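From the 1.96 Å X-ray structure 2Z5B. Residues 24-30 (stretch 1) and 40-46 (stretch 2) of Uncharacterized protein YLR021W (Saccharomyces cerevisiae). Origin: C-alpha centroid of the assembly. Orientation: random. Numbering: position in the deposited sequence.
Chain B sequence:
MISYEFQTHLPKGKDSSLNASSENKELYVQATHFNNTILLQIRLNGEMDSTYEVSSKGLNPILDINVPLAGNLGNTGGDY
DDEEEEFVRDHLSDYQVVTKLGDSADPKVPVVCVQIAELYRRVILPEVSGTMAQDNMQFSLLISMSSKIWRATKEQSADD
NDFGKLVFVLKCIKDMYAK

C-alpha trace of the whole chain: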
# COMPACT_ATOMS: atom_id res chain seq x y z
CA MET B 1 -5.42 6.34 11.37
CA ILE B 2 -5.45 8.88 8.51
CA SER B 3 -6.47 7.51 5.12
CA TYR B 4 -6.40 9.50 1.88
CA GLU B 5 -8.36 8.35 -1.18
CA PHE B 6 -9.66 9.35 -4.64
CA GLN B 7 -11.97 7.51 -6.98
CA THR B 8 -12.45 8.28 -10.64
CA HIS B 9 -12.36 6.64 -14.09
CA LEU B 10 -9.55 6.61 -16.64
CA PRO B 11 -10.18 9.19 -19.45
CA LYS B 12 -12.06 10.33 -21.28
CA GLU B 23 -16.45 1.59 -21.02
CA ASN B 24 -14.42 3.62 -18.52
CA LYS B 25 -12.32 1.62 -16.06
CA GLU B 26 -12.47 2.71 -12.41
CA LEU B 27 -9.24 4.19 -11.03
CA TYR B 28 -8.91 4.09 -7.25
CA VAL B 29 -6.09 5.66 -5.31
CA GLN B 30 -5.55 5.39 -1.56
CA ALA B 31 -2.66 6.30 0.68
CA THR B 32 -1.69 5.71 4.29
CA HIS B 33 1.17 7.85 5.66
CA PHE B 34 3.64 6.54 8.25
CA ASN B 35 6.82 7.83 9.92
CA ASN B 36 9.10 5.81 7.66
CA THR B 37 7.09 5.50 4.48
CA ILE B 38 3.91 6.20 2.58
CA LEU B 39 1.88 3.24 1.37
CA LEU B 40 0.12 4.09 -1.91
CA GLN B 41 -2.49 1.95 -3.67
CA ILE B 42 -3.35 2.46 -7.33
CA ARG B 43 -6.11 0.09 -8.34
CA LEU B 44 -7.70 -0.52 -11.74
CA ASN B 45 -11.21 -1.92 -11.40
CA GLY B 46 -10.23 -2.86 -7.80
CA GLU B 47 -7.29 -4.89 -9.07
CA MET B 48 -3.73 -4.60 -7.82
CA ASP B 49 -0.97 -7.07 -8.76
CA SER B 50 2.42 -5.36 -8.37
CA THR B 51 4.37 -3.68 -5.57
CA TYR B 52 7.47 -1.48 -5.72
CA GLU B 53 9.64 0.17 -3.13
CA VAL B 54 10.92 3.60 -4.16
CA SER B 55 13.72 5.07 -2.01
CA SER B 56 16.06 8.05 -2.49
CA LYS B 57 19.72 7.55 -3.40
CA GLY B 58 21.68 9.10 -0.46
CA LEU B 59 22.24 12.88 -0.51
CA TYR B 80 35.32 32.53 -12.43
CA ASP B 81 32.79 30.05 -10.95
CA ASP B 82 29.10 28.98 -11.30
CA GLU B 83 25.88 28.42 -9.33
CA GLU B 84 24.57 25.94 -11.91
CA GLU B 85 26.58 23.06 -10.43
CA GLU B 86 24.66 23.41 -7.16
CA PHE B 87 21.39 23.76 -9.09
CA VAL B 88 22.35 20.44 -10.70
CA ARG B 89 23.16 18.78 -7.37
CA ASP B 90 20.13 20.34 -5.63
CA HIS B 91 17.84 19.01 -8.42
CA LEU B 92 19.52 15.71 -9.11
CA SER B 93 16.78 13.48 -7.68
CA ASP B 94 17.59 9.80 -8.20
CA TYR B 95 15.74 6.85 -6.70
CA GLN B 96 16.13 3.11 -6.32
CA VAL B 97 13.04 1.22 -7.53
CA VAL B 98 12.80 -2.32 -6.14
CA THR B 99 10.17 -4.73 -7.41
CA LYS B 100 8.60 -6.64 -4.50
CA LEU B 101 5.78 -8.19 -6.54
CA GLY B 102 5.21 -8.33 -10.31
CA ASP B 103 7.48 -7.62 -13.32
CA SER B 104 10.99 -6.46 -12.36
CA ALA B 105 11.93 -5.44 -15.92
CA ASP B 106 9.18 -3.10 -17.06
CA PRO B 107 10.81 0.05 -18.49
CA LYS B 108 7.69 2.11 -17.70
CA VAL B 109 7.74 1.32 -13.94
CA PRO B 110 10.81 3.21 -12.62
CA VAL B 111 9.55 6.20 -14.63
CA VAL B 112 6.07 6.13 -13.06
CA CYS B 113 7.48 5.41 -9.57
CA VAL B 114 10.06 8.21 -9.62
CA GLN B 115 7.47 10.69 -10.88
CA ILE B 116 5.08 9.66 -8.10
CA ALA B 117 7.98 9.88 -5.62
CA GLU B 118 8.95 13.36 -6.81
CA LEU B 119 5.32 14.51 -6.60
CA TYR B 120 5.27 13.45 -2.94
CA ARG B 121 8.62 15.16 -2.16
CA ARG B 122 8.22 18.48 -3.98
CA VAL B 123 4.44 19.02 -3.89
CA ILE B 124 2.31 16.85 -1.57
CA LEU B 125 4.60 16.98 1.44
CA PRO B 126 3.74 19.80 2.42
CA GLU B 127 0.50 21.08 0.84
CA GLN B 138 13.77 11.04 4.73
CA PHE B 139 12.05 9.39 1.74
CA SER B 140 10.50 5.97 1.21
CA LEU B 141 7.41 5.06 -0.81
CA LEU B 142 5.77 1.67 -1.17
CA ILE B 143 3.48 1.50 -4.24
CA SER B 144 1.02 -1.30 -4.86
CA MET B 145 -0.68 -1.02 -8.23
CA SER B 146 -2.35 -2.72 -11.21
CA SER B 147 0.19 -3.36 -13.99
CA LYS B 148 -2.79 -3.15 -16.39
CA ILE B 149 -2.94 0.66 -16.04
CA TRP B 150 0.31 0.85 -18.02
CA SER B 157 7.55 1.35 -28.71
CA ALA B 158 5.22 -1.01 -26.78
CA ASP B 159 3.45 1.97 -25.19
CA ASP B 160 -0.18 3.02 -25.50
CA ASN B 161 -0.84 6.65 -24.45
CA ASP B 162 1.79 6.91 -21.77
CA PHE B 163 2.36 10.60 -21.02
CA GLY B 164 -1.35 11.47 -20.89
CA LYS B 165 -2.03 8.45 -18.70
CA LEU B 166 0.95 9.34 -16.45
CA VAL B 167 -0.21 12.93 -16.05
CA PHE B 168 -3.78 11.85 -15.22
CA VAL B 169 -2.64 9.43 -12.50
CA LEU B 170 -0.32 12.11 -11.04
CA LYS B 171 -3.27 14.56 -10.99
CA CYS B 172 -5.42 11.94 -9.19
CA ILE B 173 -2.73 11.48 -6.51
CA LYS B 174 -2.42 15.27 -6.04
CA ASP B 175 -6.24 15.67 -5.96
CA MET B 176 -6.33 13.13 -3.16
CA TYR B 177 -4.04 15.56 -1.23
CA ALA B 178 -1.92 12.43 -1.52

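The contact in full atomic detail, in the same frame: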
# COMPACT_ATOMS: atom_id res chain seq x y z
N ASN B 24 -15.49 3.03 -19.32
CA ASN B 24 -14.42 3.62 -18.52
C ASN B 24 -14.09 2.80 -17.28
O ASN B 24 -14.96 2.50 -16.46
CB ASN B 24 -14.75 5.08 -18.18
CG ASN B 24 -14.27 6.06 -19.25
OD1 ASN B 24 -14.01 7.23 -18.95
ND2 ASN B 24 -14.15 5.59 -20.49
N LYS B 25 -12.83 2.41 -17.18
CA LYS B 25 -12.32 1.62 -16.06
C LYS B 25 -12.17 2.49 -14.81
O LYS B 25 -11.73 3.63 -14.90
CB LYS B 25 -10.96 1.02 -16.46
CG LYS B 25 -11.04 -0.07 -17.53
CD LYS B 25 -9.74 -0.18 -18.33
CE LYS B 25 -9.85 0.44 -19.73
NZ LYS B 25 -9.93 1.94 -19.75
N GLU B 26 -12.55 1.96 -13.66
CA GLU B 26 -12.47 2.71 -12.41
C GLU B 26 -11.02 2.80 -11.93
O GLU B 26 -10.33 1.78 -11.85
CB GLU B 26 -13.34 2.07 -11.31
CG GLU B 26 -14.85 2.05 -11.61
CD GLU B 26 -15.65 1.44 -10.48
OE1 GLU B 26 -15.04 1.03 -9.46
OE2 GLU B 26 -16.90 1.37 -10.59
N LEU B 27 -10.56 4.01 -11.63
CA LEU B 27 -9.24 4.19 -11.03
C LEU B 27 -9.43 4.59 -9.59
O LEU B 27 -10.14 5.56 -9.29
CB LEU B 27 -8.39 5.23 -11.78
CG LEU B 27 -6.91 5.31 -11.34
CD1 LEU B 27 -6.10 4.16 -11.90
CD2 LEU B 27 -6.26 6.65 -11.71
N TYR B 28 -8.81 3.83 -8.69
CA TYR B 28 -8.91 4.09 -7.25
C TYR B 28 -7.54 4.24 -6.62
O TYR B 28 -6.68 3.37 -6.75
CB TYR B 28 -9.70 3.00 -6.53
CG TYR B 28 -9.80 3.24 -5.04
CD1 TYR B 28 -10.65 4.22 -4.52
CD2 TYR B 28 -9.03 2.49 -4.14
CE1 TYR B 28 -10.73 4.45 -3.14
CE2 TYR B 28 -9.10 2.71 -2.77
CZ TYR B 28 -9.95 3.70 -2.29
OH TYR B 28 -10.02 3.92 -0.94
N VAL B 29 -7.34 5.38 -5.97
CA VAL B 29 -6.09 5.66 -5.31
C VAL B 29 -6.37 5.80 -3.83
O VAL B 29 -7.40 6.36 -3.42
CB VAL B 29 -5.41 6.89 -5.90
CG1 VAL B 29 -4.10 7.13 -5.24
CG2 VAL B 29 -5.18 6.69 -7.42
N GLN B 30 -5.47 5.23 -3.02
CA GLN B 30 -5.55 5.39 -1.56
C GLN B 30 -4.14 5.41 -1.00
O GLN B 30 -3.21 4.77 -1.54
CB GLN B 30 -6.40 4.28 -0.92
CG GLN B 30 -6.64 4.44 0.62
CD GLN B 30 -5.46 3.97 1.46
OE1 GLN B 30 -4.59 3.24 0.98
NE2 GLN B 30 -5.43 4.39 2.72
N LEU B 40 1.05 3.64 -0.87
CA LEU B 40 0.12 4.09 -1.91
C LEU B 40 -0.46 2.92 -2.69
O LEU B 40 0.29 2.04 -3.15
CB LEU B 40 0.83 5.05 -2.89
CG LEU B 40 0.02 5.58 -4.08
CD1 LEU B 40 -1.10 6.50 -3.59
CD2 LEU B 40 0.95 6.33 -5.04
N GLN B 41 -1.79 2.91 -2.82
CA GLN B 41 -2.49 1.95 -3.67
C GLN B 41 -2.95 2.64 -4.93
O GLN B 41 -3.50 3.75 -4.86
CB GLN B 41 -3.75 1.39 -2.99
CG GLN B 41 -3.50 0.47 -1.81
CD GLN B 41 -4.80 -0.06 -1.29
OE1 GLN B 41 -5.33 -1.05 -1.80
NE2 GLN B 41 -5.33 0.59 -0.27
N ILE B 42 -2.72 2.01 -6.07
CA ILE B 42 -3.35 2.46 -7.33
C ILE B 42 -4.05 1.30 -8.01
O ILE B 42 -3.40 0.46 -8.65
CB ILE B 42 -2.36 3.12 -8.31
CG1 ILE B 42 -1.40 4.08 -7.58
CG2 ILE B 42 -3.15 3.86 -9.39
CD1 ILE B 42 -0.24 4.56 -8.42
N ARG B 43 -5.36 1.23 -7.87
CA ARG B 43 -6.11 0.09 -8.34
C ARG B 43 -6.90 0.38 -9.61
O ARG B 43 -7.50 1.44 -9.74
CB ARG B 43 -7.07 -0.39 -7.25
CG ARG B 43 -6.37 -0.93 -6.02
CD ARG B 43 -7.41 -1.56 -5.14
NE ARG B 43 -6.88 -2.03 -3.86
CZ ARG B 43 -7.33 -3.11 -3.24
NH1 ARG B 43 -8.26 -3.87 -3.82
NH2 ARG B 43 -6.81 -3.46 -2.05
N LEU B 44 -6.94 -0.60 -10.50
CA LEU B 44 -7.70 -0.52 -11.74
C LEU B 44 -8.80 -1.55 -11.67
O LEU B 44 -8.52 -2.75 -11.60
CB LEU B 44 -6.82 -0.78 -12.97
CG LEU B 44 -7.49 -0.67 -14.36
CD1 LEU B 44 -8.23 0.64 -14.50
CD2 LEU B 44 -6.46 -0.82 -15.47
N ASN B 45 -10.04 -1.07 -11.67
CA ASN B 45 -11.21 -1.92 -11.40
C ASN B 45 -11.03 -2.78 -10.13
O ASN B 45 -11.41 -3.94 -10.10
CB ASN B 45 -11.56 -2.79 -12.62
CG ASN B 45 -12.20 -1.99 -13.77
OD1 ASN B 45 -12.23 -2.45 -14.91
ND2 ASN B 45 -12.71 -0.81 -13.47
N GLY B 46 -10.44 -2.18 -9.10
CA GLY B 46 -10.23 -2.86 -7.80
C GLY B 46 -9.01 -3.76 -7.78
O GLY B 46 -8.60 -4.27 -6.72
O HOH W 1 -10.29 0.55 -8.95

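The apolar centre lies on the face of the sheet carrying Leu27, Val29, Ile42 and Leu44, with Leu40 reaching in beside them. Val29 sits directly across from Ile42 in a non-hydrogen-bonded pair (CA to CA 4.7 Å), and its two methyls reach different partners: Val29 CG2 meets Ile42 CG2 at 4.0 Å, while Val29 CG1 packs 3.5 Å from Leu40 CD1. Ile42 CG2 also lies 3.9 Å from Leu27 CD1, so one branched side chain touches two residues of the facing strand. Beta-branched Val29 and Ile42 suit extended backbone, and all of these aliphatic groups are buried, with no polar atoms to satisfy. Toward the loop end, Leu44 CD1 comes 3.4 Å from Lys25 CB; the lysine offers its aliphatic base to the contact while its end leads away into an exposed setting.

Between the faces runs the backbone ladder. Strands 26-30 and 40-44 run antiparallel as neighbours in one sheet, their axes 4.7 Å apart at closest approach, and together the two stretches bury 623 Å². Tyr28 and Arg43 form a reciprocal pair, Tyr28 N to Arg43 O at 2.9 Å and Arg43 N to Tyr28 O at 2.8 Å, both nearly straight. Gln30 and Gln41 repeat the pattern, with Gln30 N to Gln41 O at 3.1 Å and Gln41 N to Gln30 O at 2.7 Å. CA-H...O contacts fill in between these rungs, the shortest from Val29 CA to Gln41 O at 3.2 Å.

The opposite face, carrying Tyr28, Gln30, Gln41 and Arg43, is buried too, and its polar groups find partners there. Gln41 NE2 donates to Gln30 OE1 at 3.0 Å, a side-chain bond laid over the backbone pair of the same two residues. Gln41 OE1 in turn accepts from Arg43 NE and from Arg43 NH2, each at 2.8 Å, which ties alternate residues of one strand together. The long arm of Arg43 is nearly extended, and its CD approaches the Tyr28 ring obliquely; its guanidinium also reaches the turn, where Arg43 NH1 donates to Gly46 O at 2.9 Å. Tyr28 OH is hydrogen-bonded elsewhere in the structure.

At the polar edge the ladder ends with Asn45 N donating to Glu26 O at 2.9 Å. Water 1 extends this junction, donating to Glu26 O at 3.2 Å and accepting from Gly46 N at 2.7 Å. Gly46 has a positive phi of 82°, which favours glycine, as the chain leaves the strand. Glu26 is partly exposed, and its OE1 is hydrogen-bonded elsewhere in the structure.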